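Local atomic coordinates of Stk_08120 (Sulfolobus tokodaii str. 7, PDB entry 2EJX), a protein that probably binds and carries fatty acids, as a member of a thermoacidophile-specific family with a Bet v 1-like fold. Residues 33-38 with 84-89; 64-67 with 72-75; 96-101 with 117-122; 27-32 with 128-133; 42-45 with 49-52. One frame throughout, in Å; residues are numbered along the deposited sequence.

Overall arrangement
All five contacts belong to one helix-grip fold, a seven-stranded antiparallel sheet with helices 17-24, 27-34 and 105-137 packed against it. Interactions 1 and 3 are wholly buried and apolar: they bring helix 27-34 and helix 105-137 onto neighbouring strands 82-92 and 95-102, and their centres are 7 Å apart. Interaction 4 joins the same two helices to each other through a single phenylalanine, partly buried. Interactions 2 and 5 lie farther from the centre of the chain and are antiparallel backbone pairings held by hydrogen bonds, with polar or charged side chains on one face and apolar ones on the other. Interaction 5, about 13 Å from the chain centre, is a surface contact.

Interaction 1: 33-38 with 84-89; sequences QIFPGI and GILYIR
In the helix-grip fold of the Bet v 1-like clan, the C-terminal end of helix 27-34 comes down onto the curved antiparallel sheet, here onto strand 82-92. Leu86 of the strand meets Ile34 and Phe35 with one methyl group. Ile34 and Leu86 meet end on, tip to tip, Ile34 CD1 lying 4.1 Å from Leu86 CD2. That same CD2 lies 4.2 Å from Phe35 CE1, at the edge of the ring and near its plane, while the phenylalanine and leucine side chains pass alongside, running opposite ways. Leu86 carries CG anti to its backbone N (chi1 -180°) with chi2 at 64°, which together bring CD2 to both partners. The chain leaves helical geometry at Phe35, so the helix hands over to the loop at the contact itself. All three residues are buried, and the contact between the segments is purely apolar. Around them, Phe35 meets Tyr77 edge-to-face, Leu86 also packs on Ile98 and Leu100 of the next strand, and Ile34 touches Leu119 and Leu122 of helix 105-137. The nearest CA atoms, those of Ile34 and Leu86, are 9.6 Å apart, and the interval is spanned by the meeting of Ile34 CD1 with Leu86 CD2.

Interaction 2: 64-67 with 72-75; sequences GRVY and EVRI
Glu72 OE2 is gripped side-on by Arg74, whose NE and NH2 both donate to it at 2.7 Å. The two nitrogens approach from the same face of the carboxylate, and the oxygen is tilted 17° from the guanidinium plane. A bend at chi3 (-72°) turns the arginine back along its own strand to the glutamate two residues earlier, away from Tyr67. Across the strands, Tyr67 and Arg74 form an antiparallel hydrogen-bonded pair: Tyr67 N donates to Arg74 O, and Arg74 N to Tyr67 O, each at 2.8 Å and nearly straight. Next to it, Val66 and Ile75 make a non-hydrogen-bonded pair, where Ile75 CA approaches Arg65 O to 3.4 Å in a CA-H...O contact. This is the beta hairpin of strands 58-69 and 72-79, near its turn. The two faces differ. On the buried one, Val66 and Ile75 run abreast, Val66 CG2 being 3.8 Å from Ile75 CG1, while Val66 CG1 crosses to Val73 CG1 at 3.8 Å. Pro27 and Thr30 of helix 27-34 pack on Val66 and Ile75 respectively. Tyr67 and Arg74 occupy the exposed face, with the tyrosine ring edge set near Arg74 O. Arg65 has its own partner, a salt bridge to Glu45. The chemistry thus divides the work: backbone bonds fix the register, branched aliphatic groups seal the inner face, and the double grip on one oxygen probably steadies the arginine on the outer face.

Interaction 3: 96-101 with 117-122; sequences LQIILE and SNLDRL
Ile98 overlaps Leu119 with both of its branches and Leu122 with the longer one. Its CG2 methyl lies 3.8 Å from Leu119 CD2, the two side chains meeting at a slant. The longer branch ends in CD1, which stands 3.9 Å from Leu122 CD2 and 4.0 Å from Leu119 CD2, so that one methyl lies against the CD2 atoms of both leucines; Ile98 and Leu122 cross at about a right angle. The leucines differ in their first torsion: Leu119 CG is anti to its carbonyl carbon (chi1 -64°), whereas Leu122 CG is anti to its backbone N (chi1 -154°). From positions three residues apart, with these different torsions, each presents CD2 to the same isoleucine. The long C-terminal helix 105-137 lies over the sheet here as it does throughout the Bet v 1-like helix-grip fold, and strand 95-102 lies beneath it. Phe24 of helix 17-24 touches both Ile98 and Leu122. Away from the strand, Arg121 NH2 donates an almost straight bond to Asn118 OD1 at 3.1 Å. The oxygen lies in the guanidinium plane, but the nitrogen sits above the amide carbonyl plane, 48° out of it.

Interaction 4: 27-32 with 128-133; sequences PAFTIP and EIIRLE
Phe29 alone carries the side of helix 27-34, pushing its ring among Ile129, Ile130 and Glu133 of the long C-terminal helix 105-137. Because CG is anti to the backbone N (chi1 175°), the ring projects well out from its own helix toward the other. Ile129 CG2 comes to 3.5 Å from Phe29 CE1, at the ring edge and in its plane, the closest approach of the contact. Ile130 reaches the far end of the ring with its longer branch, CD1 lying 4.2 Å from Phe29 CZ. Both isoleucines cross the phenylalanine at about a right angle. Glu133 comes obliquely, its CG 3.7 Å from Phe29 CE1. The carboxylate makes a second touch: a bend at chi2 (-64°) folds the acid end back along the ring, so that OE2 lies 3.8 Å from Phe29 CD1, with ring and carboxylate planes 68° apart. The other oxygen, OE1, makes salt bridges with Arg137 and Lys136. The segment axes are 13.1 Å apart and run roughly antiparallel, a distance bridged by the ring. Helix 17-24 joins from beside them: Phe24 meets Phe29 edge-to-face, Ile23 packs on Phe29, Ile130 and Glu133, and on the sheet side Ile31 of helix 27-34 rests on strands 38-42 and 48-55.

Interaction 5: 42-45 with 49-52; sequences KCIE and FEAE
Lys42 runs alongside Glu50, each side chain leaving its backbone on the same face. Its CB lies 3.8 Å from Glu50 O; the chain then goes out with CG anti to the backbone N (chi1 -160°), and bends at chi3 and chi4 bring the far end round to the carboxylate. There CE comes to 3.4 Å from Glu50 OE2, closer than the ammonium itself: NZ is 3.7 Å from the same oxygen, a long salt bridge. A water completes the link, accepting from Lys42 NZ at 3.0 Å and donating to Glu50 OE1. At their base the backbones form an antiparallel hydrogen-bonded pair, with Lys42 N to Glu50 O at 2.7 Å and Glu50 N to Lys42 O at 3.1 Å. Phe49 CA adds a CA-H...O contact to Lys42 O. This pair lies at the outermost strand, where 38-42 ends and the loop toward strand 48-55 begins. On the buried side, Cys43 SG packs 3.9 Å from Phe49 CB, and the phenylalanine continues inward to Pro27 and Ile31 of helix 27-34. The register therefore rests on two backbone bonds, while the charge pair, long in its direct form and shared with a water, probably adds a weaker, solvent-mediated attraction at the surface.

Interaction 1: 33-38 with 84-89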
# COMPACT_ATOMS: atom_id res chain seq x y z
N GLN A 33 -1.98 -4.56 -3.14
CA GLN A 33 -0.55 -4.72 -3.50
C GLN A 33 0.36 -5.02 -2.32
O GLN A 33 1.37 -5.72 -2.51
CB GLN A 33 0.00 -3.51 -4.25
CG GLN A 33 -0.48 -3.33 -5.68
CD GLN A 33 0.11 -4.32 -6.68
OE1 GLN A 33 -0.31 -4.38 -7.86
NE2 GLN A 33 1.06 -5.09 -6.24
N ILE A 34 0.00 -4.47 -1.14
CA ILE A 34 0.92 -4.49 0.03
C ILE A 34 0.46 -5.38 1.18
O ILE A 34 1.25 -6.13 1.75
CB ILE A 34 1.23 -3.03 0.51
CG1 ILE A 34 2.07 -2.28 -0.55
CG2 ILE A 34 2.06 -3.04 1.84
CD1 ILE A 34 1.99 -0.80 -0.41
N PHE A 35 -0.84 -5.32 1.50
CA PHE A 35 -1.34 -6.06 2.65
C PHE A 35 -1.33 -7.57 2.38
O PHE A 35 -1.40 -7.97 1.22
CB PHE A 35 -2.73 -5.55 3.06
CG PHE A 35 -2.67 -4.38 4.01
CD1 PHE A 35 -1.92 -3.24 3.69
CD2 PHE A 35 -3.30 -4.43 5.24
CE1 PHE A 35 -1.83 -2.16 4.57
CE2 PHE A 35 -3.20 -3.35 6.15
CZ PHE A 35 -2.49 -2.21 5.79
N PRO A 36 -1.18 -8.41 3.44
CA PRO A 36 -1.15 -9.86 3.19
C PRO A 36 -2.48 -10.45 2.71
O PRO A 36 -3.48 -10.38 3.42
CB PRO A 36 -0.79 -10.48 4.56
CG PRO A 36 -0.48 -9.35 5.47
CD PRO A 36 -1.00 -8.07 4.88
N GLY A 37 -2.46 -11.05 1.52
CA GLY A 37 -3.55 -11.94 1.07
C GLY A 37 -4.92 -11.28 1.01
O GLY A 37 -5.92 -11.89 1.39
N ILE A 38 -4.96 -10.05 0.49
CA ILE A 38 -6.23 -9.32 0.30
C ILE A 38 -7.14 -10.04 -0.71
O ILE A 38 -6.73 -10.32 -1.83
CB ILE A 38 -5.99 -7.83 -0.12
CG1 ILE A 38 -5.27 -7.06 1.00
CG2 ILE A 38 -7.30 -7.12 -0.55
CD1 ILE A 38 -6.20 -6.74 2.19
N GLY A 84 -2.86 1.00 12.37
CA GLY A 84 -1.60 1.48 11.89
C GLY A 84 -1.67 2.57 10.87
O GLY A 84 -2.75 3.10 10.62
N ILE A 85 -0.50 2.93 10.33
CA ILE A 85 -0.40 3.89 9.21
C ILE A 85 0.53 3.34 8.13
O ILE A 85 1.61 2.82 8.42
CB ILE A 85 0.14 5.29 9.70
CG1 ILE A 85 -0.75 5.81 10.85
CG2 ILE A 85 0.07 6.30 8.60
CD1 ILE A 85 -0.32 7.09 11.50
N LEU A 86 0.10 3.47 6.88
CA LEU A 86 0.97 3.21 5.73
C LEU A 86 1.36 4.53 5.09
O LEU A 86 0.48 5.31 4.68
CB LEU A 86 0.25 2.31 4.71
CG LEU A 86 0.98 1.90 3.42
CD1 LEU A 86 2.14 1.08 3.77
CD2 LEU A 86 0.01 1.06 2.62
N TYR A 87 2.66 4.77 4.98
CA TYR A 87 3.14 5.97 4.32
C TYR A 87 3.75 5.65 2.98
O TYR A 87 4.49 4.69 2.85
CB TYR A 87 4.26 6.61 5.13
CG TYR A 87 3.90 6.89 6.56
CD1 TYR A 87 3.44 8.14 6.93
CD2 TYR A 87 4.02 5.89 7.54
CE1 TYR A 87 3.11 8.41 8.24
CE2 TYR A 87 3.69 6.16 8.86
CZ TYR A 87 3.23 7.42 9.20
OH TYR A 87 2.89 7.73 10.52
N ILE A 88 3.47 6.51 1.99
CA ILE A 88 4.22 6.53 0.74
C ILE A 88 4.82 7.95 0.54
O ILE A 88 4.08 8.93 0.45
CB ILE A 88 3.37 6.02 -0.47
CG1 ILE A 88 2.68 4.66 -0.16
CG2 ILE A 88 4.28 5.88 -1.74
CD1 ILE A 88 1.20 4.75 0.34
N ARG A 89 6.16 8.05 0.54
CA ARG A 89 6.83 9.35 0.53
C ARG A 89 7.71 9.48 -0.70
O ARG A 89 8.51 8.60 -0.96
CB ARG A 89 7.68 9.56 1.79
CG ARG A 89 6.91 9.42 3.11
CD ARG A 89 7.88 9.55 4.31
NE ARG A 89 7.16 9.50 5.59
CZ ARG A 89 7.61 8.94 6.71
NH1 ARG A 89 8.83 8.40 6.76
NH2 ARG A 89 6.85 8.96 7.80

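Interaction 2: 64-67 with 72-75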
# COMPACT_ATOMS: atom_id res chain seq x y z
N GLY A 64 -10.08 2.00 6.35
CA GLY A 64 -9.25 3.14 6.63
C GLY A 64 -9.47 4.30 5.65
O GLY A 64 -10.39 4.26 4.84
N ARG A 65 -8.60 5.29 5.74
CA ARG A 65 -8.73 6.57 5.02
C ARG A 65 -7.38 7.05 4.53
O ARG A 65 -6.39 6.89 5.20
CB ARG A 65 -9.35 7.65 5.95
CG ARG A 65 -9.60 9.04 5.28
CD ARG A 65 -10.90 9.70 5.79
NE ARG A 65 -11.49 10.47 4.68
CZ ARG A 65 -12.79 10.68 4.50
NH1 ARG A 65 -13.69 10.19 5.35
NH2 ARG A 65 -13.20 11.38 3.45
N VAL A 66 -7.37 7.65 3.34
CA VAL A 66 -6.17 8.17 2.71
C VAL A 66 -6.13 9.69 2.84
O VAL A 66 -7.15 10.38 2.62
CB VAL A 66 -6.15 7.80 1.22
CG1 VAL A 66 -4.92 8.41 0.53
CG2 VAL A 66 -6.22 6.30 1.02
N TYR A 67 -4.97 10.20 3.25
CA TYR A 67 -4.74 11.61 3.33
C TYR A 67 -3.56 11.92 2.42
O TYR A 67 -2.52 11.25 2.48
CB TYR A 67 -4.43 12.03 4.76
CG TYR A 67 -5.54 11.66 5.72
CD1 TYR A 67 -6.59 12.57 5.97
CD2 TYR A 67 -5.59 10.41 6.35
CE1 TYR A 67 -7.63 12.26 6.85
CE2 TYR A 67 -6.63 10.08 7.25
CZ TYR A 67 -7.65 11.03 7.49
OH TYR A 67 -8.70 10.74 8.33
N GLU A 72 3.52 13.24 -0.20
CA GLU A 72 3.26 12.18 0.75
C GLU A 72 1.84 11.67 0.64
O GLU A 72 0.93 12.43 0.33
CB GLU A 72 3.55 12.64 2.20
CG GLU A 72 3.24 11.55 3.22
CD GLU A 72 3.83 11.79 4.61
OE1 GLU A 72 4.88 12.47 4.75
OE2 GLU A 72 3.24 11.26 5.55
N VAL A 73 1.66 10.36 0.85
CA VAL A 73 0.35 9.74 0.95
C VAL A 73 0.36 9.01 2.30
O VAL A 73 1.26 8.25 2.56
CB VAL A 73 0.12 8.70 -0.16
CG1 VAL A 73 -1.22 8.03 0.01
CG2 VAL A 73 0.21 9.33 -1.57
N ARG A 74 -0.66 9.23 3.13
CA ARG A 74 -0.70 8.63 4.45
C ARG A 74 -2.03 7.88 4.55
O ARG A 74 -3.09 8.47 4.37
CB ARG A 74 -0.60 9.78 5.47
CG ARG A 74 -0.13 9.39 6.83
CD ARG A 74 0.08 10.62 7.74
NE ARG A 74 1.26 11.40 7.32
CZ ARG A 74 1.93 12.25 8.09
NH1 ARG A 74 1.56 12.44 9.36
NH2 ARG A 74 2.98 12.91 7.62
N ILE A 75 -1.98 6.58 4.76
CA ILE A 75 -3.20 5.76 4.84
C ILE A 75 -3.34 5.29 6.29
O ILE A 75 -2.51 4.52 6.79
CB ILE A 75 -3.18 4.56 3.87
CG1 ILE A 75 -2.95 5.07 2.43
CG2 ILE A 75 -4.49 3.76 3.94
CD1 ILE A 75 -3.04 4.03 1.32

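Interaction 3: 96-101 with 117-122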
# COMPACT_ATOMS: atom_id res chain seq x y z
N LEU A 96 10.87 6.64 -4.25
CA LEU A 96 9.96 6.80 -3.16
C LEU A 96 10.27 5.83 -2.04
O LEU A 96 11.08 4.90 -2.20
CB LEU A 96 8.50 6.71 -3.63
CG LEU A 96 7.94 5.46 -4.31
CD1 LEU A 96 7.50 4.34 -3.33
CD2 LEU A 96 6.77 5.84 -5.19
N GLN A 97 9.64 6.07 -0.89
CA GLN A 97 9.75 5.16 0.25
C GLN A 97 8.37 4.77 0.70
O GLN A 97 7.49 5.62 0.80
CB GLN A 97 10.50 5.88 1.42
CG GLN A 97 11.03 4.95 2.54
CD GLN A 97 12.24 4.05 2.19
OE1 GLN A 97 12.50 3.05 2.88
NE2 GLN A 97 12.96 4.40 1.16
N ILE A 98 8.20 3.49 1.04
CA ILE A 98 6.97 2.95 1.63
C ILE A 98 7.34 2.48 3.03
O ILE A 98 8.33 1.75 3.20
CB ILE A 98 6.41 1.76 0.81
CG1 ILE A 98 6.19 2.21 -0.65
CG2 ILE A 98 5.16 1.17 1.48
CD1 ILE A 98 5.56 1.14 -1.56
N ILE A 99 6.57 2.96 4.01
CA ILE A 99 6.80 2.59 5.40
C ILE A 99 5.45 2.15 5.96
O ILE A 99 4.51 2.94 5.96
CB ILE A 99 7.28 3.79 6.27
CG1 ILE A 99 8.52 4.45 5.67
CG2 ILE A 99 7.58 3.33 7.69
CD1 ILE A 99 8.18 5.78 4.95
N LEU A 100 5.37 0.92 6.46
CA LEU A 100 4.20 0.42 7.17
C LEU A 100 4.47 0.31 8.67
O LEU A 100 5.38 -0.44 9.09
CB LEU A 100 3.78 -0.95 6.65
CG LEU A 100 2.49 -1.53 7.26
CD1 LEU A 100 1.25 -0.67 7.00
CD2 LEU A 100 2.26 -2.99 6.76
N GLU A 101 3.69 1.04 9.47
CA GLU A 101 3.84 0.97 10.92
C GLU A 101 2.55 0.45 11.55
O GLU A 101 1.50 1.09 11.46
CB GLU A 101 4.22 2.35 11.49
CG GLU A 101 5.55 2.90 11.01
CD GLU A 101 5.84 4.32 11.53
OE1 GLU A 101 4.98 4.87 12.25
OE2 GLU A 101 6.90 4.89 11.16
N SER A 117 7.46 -9.60 1.20
CA SER A 117 7.44 -10.22 -0.13
C SER A 117 6.69 -9.31 -1.14
O SER A 117 7.06 -9.17 -2.34
CB SER A 117 6.80 -11.61 -0.05
OG SER A 117 6.54 -12.10 -1.36
N ASN A 118 5.58 -8.76 -0.70
CA ASN A 118 4.83 -7.80 -1.50
C ASN A 118 5.64 -6.58 -1.86
O ASN A 118 5.66 -6.15 -3.00
CB ASN A 118 3.56 -7.36 -0.75
CG ASN A 118 2.41 -8.34 -0.91
OD1 ASN A 118 2.30 -9.07 -1.93
ND2 ASN A 118 1.54 -8.39 0.10
N LEU A 119 6.32 -6.00 -0.87
CA LEU A 119 7.14 -4.84 -1.15
C LEU A 119 8.30 -5.12 -2.11
O LEU A 119 8.62 -4.29 -2.96
CB LEU A 119 7.64 -4.16 0.15
CG LEU A 119 6.56 -3.56 1.05
CD1 LEU A 119 7.17 -3.11 2.37
CD2 LEU A 119 5.83 -2.35 0.36
N ASP A 120 8.94 -6.28 -1.96
CA ASP A 120 9.98 -6.73 -2.88
C ASP A 120 9.47 -6.88 -4.29
O ASP A 120 10.10 -6.42 -5.22
CB ASP A 120 10.59 -8.07 -2.39
CG ASP A 120 11.48 -7.90 -1.17
OD1 ASP A 120 11.77 -6.78 -0.76
OD2 ASP A 120 11.90 -8.92 -0.62
N ARG A 121 8.31 -7.56 -4.44
CA ARG A 121 7.70 -7.73 -5.75
C ARG A 121 7.33 -6.37 -6.38
O ARG A 121 7.57 -6.12 -7.55
CB ARG A 121 6.44 -8.62 -5.61
CG ARG A 121 5.74 -8.93 -6.95
CD ARG A 121 4.45 -9.75 -6.74
NE ARG A 121 3.62 -9.16 -5.69
CZ ARG A 121 2.86 -8.06 -5.81
NH1 ARG A 121 2.76 -7.36 -6.96
NH2 ARG A 121 2.21 -7.63 -4.73
N LEU A 122 6.74 -5.47 -5.59
CA LEU A 122 6.44 -4.12 -6.08
C LEU A 122 7.71 -3.39 -6.53
O LEU A 122 7.74 -2.81 -7.61
CB LEU A 122 5.69 -3.33 -4.99
CG LEU A 122 4.74 -2.17 -5.25
CD1 LEU A 122 3.54 -2.56 -6.12
CD2 LEU A 122 4.28 -1.71 -3.83

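Interaction 4: 27-32 with 128-133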
# COMPACT_ATOMS: atom_id res chain seq x y z
N PRO A 27 -6.51 3.62 -2.67
CA PRO A 27 -6.35 2.42 -1.85
C PRO A 27 -6.69 1.13 -2.58
O PRO A 27 -6.23 0.07 -2.18
CB PRO A 27 -7.33 2.68 -0.66
CG PRO A 27 -8.32 3.59 -1.17
CD PRO A 27 -7.60 4.48 -2.17
N ALA A 28 -7.47 1.21 -3.66
CA ALA A 28 -7.79 0.04 -4.46
C ALA A 28 -6.53 -0.51 -5.14
O ALA A 28 -6.47 -1.66 -5.53
CB ALA A 28 -8.81 0.40 -5.51
N PHE A 29 -5.53 0.35 -5.29
CA PHE A 29 -4.23 -0.10 -5.78
C PHE A 29 -3.38 -0.62 -4.64
O PHE A 29 -3.02 -1.84 -4.57
CB PHE A 29 -3.48 1.04 -6.51
CG PHE A 29 -2.07 0.67 -6.93
CD1 PHE A 29 -1.85 -0.17 -8.05
CD2 PHE A 29 -0.97 1.12 -6.21
CE1 PHE A 29 -0.54 -0.56 -8.43
CE2 PHE A 29 0.37 0.74 -6.58
CZ PHE A 29 0.59 -0.09 -7.71
N THR A 30 -3.15 0.28 -3.68
CA THR A 30 -2.10 0.14 -2.67
C THR A 30 -2.37 -1.00 -1.69
O THR A 30 -1.45 -1.74 -1.35
CB THR A 30 -1.91 1.47 -1.95
OG1 THR A 30 -1.50 2.47 -2.90
CG2 THR A 30 -0.86 1.38 -0.83
N ILE A 31 -3.61 -1.15 -1.23
CA ILE A 31 -3.92 -2.14 -0.20
C ILE A 31 -3.77 -3.59 -0.71
O ILE A 31 -3.09 -4.38 -0.07
CB ILE A 31 -5.31 -1.86 0.52
CG1 ILE A 31 -5.33 -0.45 1.12
CG2 ILE A 31 -5.63 -2.87 1.57
CD1 ILE A 31 -4.32 -0.20 2.17
N PRO A 32 -4.40 -3.96 -1.86
CA PRO A 32 -4.17 -5.31 -2.37
C PRO A 32 -2.70 -5.59 -2.74
O PRO A 32 -2.23 -6.72 -2.60
CB PRO A 32 -5.06 -5.35 -3.62
CG PRO A 32 -6.12 -4.28 -3.33
CD PRO A 32 -5.35 -3.22 -2.71
N GLU A 128 6.45 -1.69 -14.80
CA GLU A 128 5.52 -2.55 -15.56
C GLU A 128 4.14 -2.52 -14.89
O GLU A 128 3.13 -2.36 -15.56
CB GLU A 128 6.02 -4.01 -15.65
CG GLU A 128 7.42 -4.20 -16.34
CD GLU A 128 8.69 -4.16 -15.41
OE1 GLU A 128 8.68 -3.59 -14.28
OE2 GLU A 128 9.73 -4.73 -15.83
N ILE A 129 4.11 -2.59 -13.56
CA ILE A 129 2.80 -2.50 -12.86
C ILE A 129 2.12 -1.11 -13.15
O ILE A 129 0.92 -1.00 -13.50
CB ILE A 129 3.01 -2.71 -11.36
CG1 ILE A 129 3.32 -4.21 -11.09
CG2 ILE A 129 1.76 -2.17 -10.58
CD1 ILE A 129 3.98 -4.48 -9.72
N ILE A 130 2.88 -0.04 -13.05
CA ILE A 130 2.35 1.30 -13.21
C ILE A 130 2.00 1.58 -14.66
O ILE A 130 1.04 2.28 -14.93
CB ILE A 130 3.34 2.38 -12.71
CG1 ILE A 130 3.59 2.26 -11.18
CG2 ILE A 130 2.88 3.83 -13.18
CD1 ILE A 130 2.37 2.74 -10.24
N ARG A 131 2.78 1.05 -15.59
CA ARG A 131 2.47 1.26 -17.00
C ARG A 131 1.07 0.71 -17.32
O ARG A 131 0.25 1.38 -17.97
CB ARG A 131 3.49 0.57 -17.87
CG ARG A 131 3.31 0.87 -19.34
CD ARG A 131 4.39 0.16 -20.17
NE ARG A 131 4.23 -1.28 -20.08
CZ ARG A 131 3.40 -2.00 -20.83
NH1 ARG A 131 2.65 -1.41 -21.75
NH2 ARG A 131 3.31 -3.30 -20.64
N LEU A 132 0.82 -0.50 -16.87
CA LEU A 132 -0.52 -1.11 -16.99
C LEU A 132 -1.63 -0.33 -16.25
O LEU A 132 -2.74 -0.18 -16.79
CB LEU A 132 -0.46 -2.58 -16.52
CG LEU A 132 0.30 -3.47 -17.49
CD1 LEU A 132 0.46 -4.87 -16.87
CD2 LEU A 132 -0.41 -3.59 -18.85
N GLU A 133 -1.35 0.14 -15.02
CA GLU A 133 -2.30 1.01 -14.30
C GLU A 133 -2.64 2.25 -15.11
O GLU A 133 -3.77 2.65 -15.21
CB GLU A 133 -1.75 1.39 -12.89
CG GLU A 133 -1.75 0.20 -11.89
CD GLU A 133 -3.20 -0.28 -11.60
OE1 GLU A 133 -4.17 0.50 -11.68
OE2 GLU A 133 -3.33 -1.47 -11.31

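Interaction 5: 42-45 with 49-52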
# COMPACT_ATOMS: atom_id res chain seq x y z
N LYS A 42 -13.33 -2.68 -1.05
CA LYS A 42 -14.45 -1.80 -1.37
C LYS A 42 -13.92 -0.38 -1.36
O LYS A 42 -13.39 0.07 -0.34
CB LYS A 42 -15.58 -1.95 -0.37
CG LYS A 42 -16.92 -1.46 -0.89
CD LYS A 42 -18.00 -1.40 0.15
CE LYS A 42 -17.97 -0.06 0.88
NZ LYS A 42 -19.35 0.46 1.24
N CYS A 43 -14.06 0.31 -2.49
CA CYS A 43 -13.51 1.66 -2.67
C CYS A 43 -14.48 2.64 -3.32
O CYS A 43 -14.17 3.37 -4.28
CB CYS A 43 -12.22 1.60 -3.48
SG CYS A 43 -10.94 0.89 -2.52
N ILE A 44 -15.69 2.58 -2.79
CA ILE A 44 -16.75 3.57 -2.84
C ILE A 44 -16.31 5.04 -3.06
O ILE A 44 -16.08 5.46 -4.21
CB ILE A 44 -17.52 3.42 -1.52
CG1 ILE A 44 -16.51 3.24 -0.35
CG2 ILE A 44 -18.39 2.14 -1.57
CD1 ILE A 44 -17.06 3.58 1.06
N GLU A 45 -16.22 5.81 -1.97
CA GLU A 45 -15.69 7.17 -1.93
C GLU A 45 -14.17 7.06 -2.11
O GLU A 45 -13.56 6.10 -1.61
CB GLU A 45 -16.03 7.75 -0.56
CG GLU A 45 -16.32 9.24 -0.46
CD GLU A 45 -16.48 9.68 1.01
OE1 GLU A 45 -17.51 9.33 1.64
OE2 GLU A 45 -15.55 10.35 1.54
N PHE A 49 -11.61 3.06 2.25
CA PHE A 49 -11.63 1.70 1.82
C PHE A 49 -11.98 0.75 2.96
O PHE A 49 -11.76 1.06 4.13
CB PHE A 49 -10.25 1.32 1.25
CG PHE A 49 -9.22 1.10 2.30
CD1 PHE A 49 -8.99 -0.19 2.79
CD2 PHE A 49 -8.49 2.17 2.80
CE1 PHE A 49 -8.05 -0.42 3.76
CE2 PHE A 49 -7.54 1.97 3.78
CZ PHE A 49 -7.33 0.67 4.27
N GLU A 50 -12.52 -0.39 2.58
CA GLU A 50 -12.63 -1.55 3.45
C GLU A 50 -12.09 -2.74 2.69
O GLU A 50 -12.41 -2.95 1.49
CB GLU A 50 -14.11 -1.81 3.81
CG GLU A 50 -14.81 -0.60 4.37
CD GLU A 50 -16.32 -0.64 4.20
OE1 GLU A 50 -16.91 -1.74 4.23
OE2 GLU A 50 -16.92 0.46 4.02
N ALA A 51 -11.30 -3.56 3.37
CA ALA A 51 -10.77 -4.74 2.74
C ALA A 51 -10.74 -5.93 3.70
O ALA A 51 -10.80 -5.76 4.92
CB ALA A 51 -9.35 -4.45 2.21
N GLU A 52 -10.67 -7.11 3.12
CA GLU A 52 -10.59 -8.37 3.85
C GLU A 52 -9.44 -9.16 3.29
O GLU A 52 -9.25 -9.26 2.08
CB GLU A 52 -11.90 -9.17 3.70
CG GLU A 52 -13.06 -8.55 4.56
CD GLU A 52 -14.38 -9.35 4.51
OE1 GLU A 52 -14.34 -10.60 4.46
OE2 GLU A 52 -15.45 -8.72 4.51
O HOH W 1 -19.83 -0.69 3.98